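Local structure of Ycf48-like protein (5OJ5) at residues S62-H67 against V105-N110. The protein binds the C-terminal extension of the D1 protein and probably assists early photosystem II assembly and replacement of photodamaged D1. Sequence-based numbering, arbitrary orientation.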
loop_
_atom_site.group_PDB
_atom_site.type_symbol
_atom_site.label_atom_id
_atom_site.label_comp_id
_atom_site.label_asym_id
_atom_site.label_seq_id
_atom_site.Cartn_x
_atom_site.Cartn_y
_atom_site.Cartn_z
ATOM N N SER A 62 -5.092 3.319 7.808
ATOM C CA SER A 62 -4.580 2.595 8.974
ATOM C C SER A 62 -5.592 2.652 10.099
ATOM O O SER A 62 -6.289 3.668 10.262
ATOM C CB SER A 62 -3.228 3.182 9.403
ATOM O OG SER A 62 -2.631 2.420 10.442
ATOM N N PHE A 63 -5.677 1.574 10.874
ATOM C CA PHE A 63 -6.619 1.466 11.962
ATOM C C PHE A 63 -5.929 1.504 13.328
ATOM O O PHE A 63 -4.872 0.896 13.545
ATOM C CB PHE A 63 -7.467 0.197 11.830
ATOM C CG PHE A 63 -8.641 0.381 10.906
ATOM C CD1 PHE A 63 -9.911 0.675 11.399
ATOM C CD2 PHE A 63 -8.481 0.321 9.550
ATOM C CE1 PHE A 63 -10.978 0.905 10.549
ATOM C CE2 PHE A 63 -9.575 0.563 8.688
ATOM C CZ PHE A 63 -10.806 0.863 9.200
ATOM N N ILE A 64 -6.573 2.189 14.265
ATOM C CA ILE A 64 -6.214 2.124 15.679
ATOM C C ILE A 64 -6.631 0.792 16.272
ATOM O O ILE A 64 -5.883 0.154 17.012
ATOM C CB ILE A 64 -6.919 3.278 16.409
ATOM C CG1 ILE A 64 -6.322 4.605 15.945
ATOM C CG2 ILE A 64 -6.809 3.109 17.932
ATOM C CD1 ILE A 64 -7.159 5.792 15.900
ATOM N N ASP A 65 -7.858 0.390 15.985
ATOM C CA ASP A 65 -8.435 -0.843 16.491
ATOM C C ASP A 65 -9.419 -1.318 15.425
ATOM O O ASP A 65 -9.400 -0.843 14.287
ATOM C CB ASP A 65 -9.015 -0.644 17.890
ATOM C CG ASP A 65 -10.120 0.389 17.930
ATOM O OD1 ASP A 65 -10.854 0.554 16.960
ATOM O OD2 ASP A 65 -10.330 0.999 18.981
ATOM N N ARG A 66 -10.257 -2.291 15.754
ATOM C CA ARG A 66 -11.125 -2.847 14.731
ATOM C C ARG A 66 -12.107 -1.802 14.169
ATOM O O ARG A 66 -12.545 -1.909 13.022
ATOM C CB ARG A 66 -11.917 -4.005 15.360
ATOM C CG ARG A 66 -13.114 -4.494 14.564
ATOM C CD ARG A 66 -13.468 -5.913 14.933
ATOM N NE ARG A 66 -14.299 -6.591 13.934
ATOM C CZ ARG A 66 -13.839 -7.343 12.927
ATOM N NH1 ARG A 66 -12.532 -7.513 12.717
ATOM N NH2 ARG A 66 -14.710 -7.928 12.114
ATOM N N HIS A 67 -12.502 -0.825 14.966
ATOM C CA HIS A 67 -13.549 0.104 14.548
ATOM C C HIS A 67 -13.074 1.482 14.152
ATOM O O HIS A 67 -13.718 2.143 13.321
ATOM C CB HIS A 67 -14.563 0.237 15.677
ATOM C CG HIS A 67 -15.212 -1.058 15.978
ATOM N ND1 HIS A 67 -16.234 -1.585 15.218
ATOM C CD2 HIS A 67 -14.915 -1.991 16.899
ATOM C CE1 HIS A 67 -16.581 -2.768 15.698
ATOM N NE2 HIS A 67 -15.800 -3.037 16.733
ATOM N N VAL A 105 -0.172 6.781 6.096
ATOM C CA VAL A 105 -0.666 6.950 7.455
ATOM C C VAL A 105 -0.427 5.640 8.185
ATOM O O VAL A 105 -0.613 4.555 7.613
ATOM C CB VAL A 105 -2.154 7.356 7.498
ATOM C CG1 VAL A 105 -3.074 6.347 6.764
ATOM C CG2 VAL A 105 -2.646 7.594 8.932
ATOM N N SER A 106 -0.013 5.729 9.455
ATOM C CA SER A 106 0.255 4.509 10.219
ATOM C C SER A 106 -0.028 4.758 11.677
ATOM O O SER A 106 0.540 5.687 12.265
ATOM C CB SER A 106 1.706 4.105 10.026
ATOM O OG SER A 106 2.035 2.945 10.764
ATOM N N PHE A 107 -0.837 3.888 12.266
ATOM C CA PHE A 107 -1.105 3.888 13.711
ATOM C C PHE A 107 -0.553 2.624 14.343
ATOM O O PHE A 107 -0.539 1.542 13.747
ATOM C CB PHE A 107 -2.621 3.919 13.976
ATOM C CG PHE A 107 -3.195 5.314 13.877
ATOM C CD1 PHE A 107 -3.365 6.087 15.032
ATOM C CD2 PHE A 107 -3.532 5.884 12.639
ATOM C CE1 PHE A 107 -3.856 7.370 14.980
ATOM C CE2 PHE A 107 -4.034 7.213 12.588
ATOM C CZ PHE A 107 -4.183 7.938 13.763
ATOM N N GLN A 108 -0.141 2.781 15.595
ATOM C CA GLN A 108 0.083 1.646 16.503
ATOM C C GLN A 108 -0.672 2.045 17.771
ATOM O O GLN A 108 -0.242 2.940 18.513
ATOM C CB GLN A 108 1.565 1.416 16.751
ATOM C CG GLN A 108 1.829 0.276 17.728
ATOM C CD GLN A 108 1.130 -0.992 17.312
ATOM O OE1 GLN A 108 0.363 -1.580 18.109
ATOM N NE2 GLN A 108 1.380 -1.446 16.127
ATOM N N GLY A 109 -1.839 1.464 17.956
ATOM C CA GLY A 109 -2.739 1.979 18.996
ATOM C C GLY A 109 -3.090 3.427 18.715
ATOM O O GLY A 109 -3.298 3.825 17.563
ATOM N N ASN A 110 -3.141 4.256 19.758
ATOM C CA ASN A 110 -3.538 5.654 19.600
ATOM C C ASN A 110 -2.439 6.539 19.032
ATOM O O ASN A 110 -2.701 7.727 18.792
ATOM C CB ASN A 110 -4.047 6.241 20.921
ATOM C CG ASN A 110 -5.601 6.256 21.020
ATOM O OD1 ASN A 110 -6.317 5.860 20.123
ATOM N ND2 ASN A 110 -6.088 6.759 22.121
HETATM O O HOH W 1 -2.328 -0.433 13.436
HETATM O O HOH W 2 -3.047 -0.088 15.907
#
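One face of the Phe107 ring is met by Ile64, whose CD1 stands 4.1 Å from the ring centroid and 26° off the normal, a CH-pi contact displaced toward the CD1-CE1 rim. Ile64 CG1 makes the shortest approach to a ring atom, 3.4 Å to Phe107 CD1, and the two side chains cross at a slant. At the edge of the ring, near its plane, sits Ser62 OG. With OG anti to its own backbone N (chi1 -174°), Ser62 directs the hydroxyl to the neighbouring strand, where it accepts from Phe107 N at 2.9 Å with an N-H...O angle of 158°. It is the one direct hydrogen bond between the segments, and it joins a backbone N-H of one strand to a side chain of the other. Ser62 CB also lies against Val105 CG1, at 4.1 Å.

Water spans the gap further along. One molecule lies within hydrogen-bonding distance of Phe63 O (2.9 Å) and Phe107 O (2.7 Å); with other acceptors also in reach, it need not donate to both at once. A second accepts from Gly109 N and can donate to Ile64 O (3.1 Å), so it can bridge the two backbones. Beyond it, Ile64 CG2 approaches Asn110 OD1 at 3.6 Å, in the Gly109-Asn110 turn that leads into strand 111-117.

Both strands, 58-63 and 101-108, are first in their four-stranded antiparallel sheets, consistent with the innermost strands of adjacent blades of the seven-bladed propeller, and the contact joins these blades. Trp70 of strand 69-73, next to strand 58-63, touches Ile64 and meets the Phe107 ring at a small interplanar angle. Asp60 accepts from Val105 N, a further link between the blades, while Ser106 OG bonds Ala149 N of strand 144-151, the first strand of the following sheet.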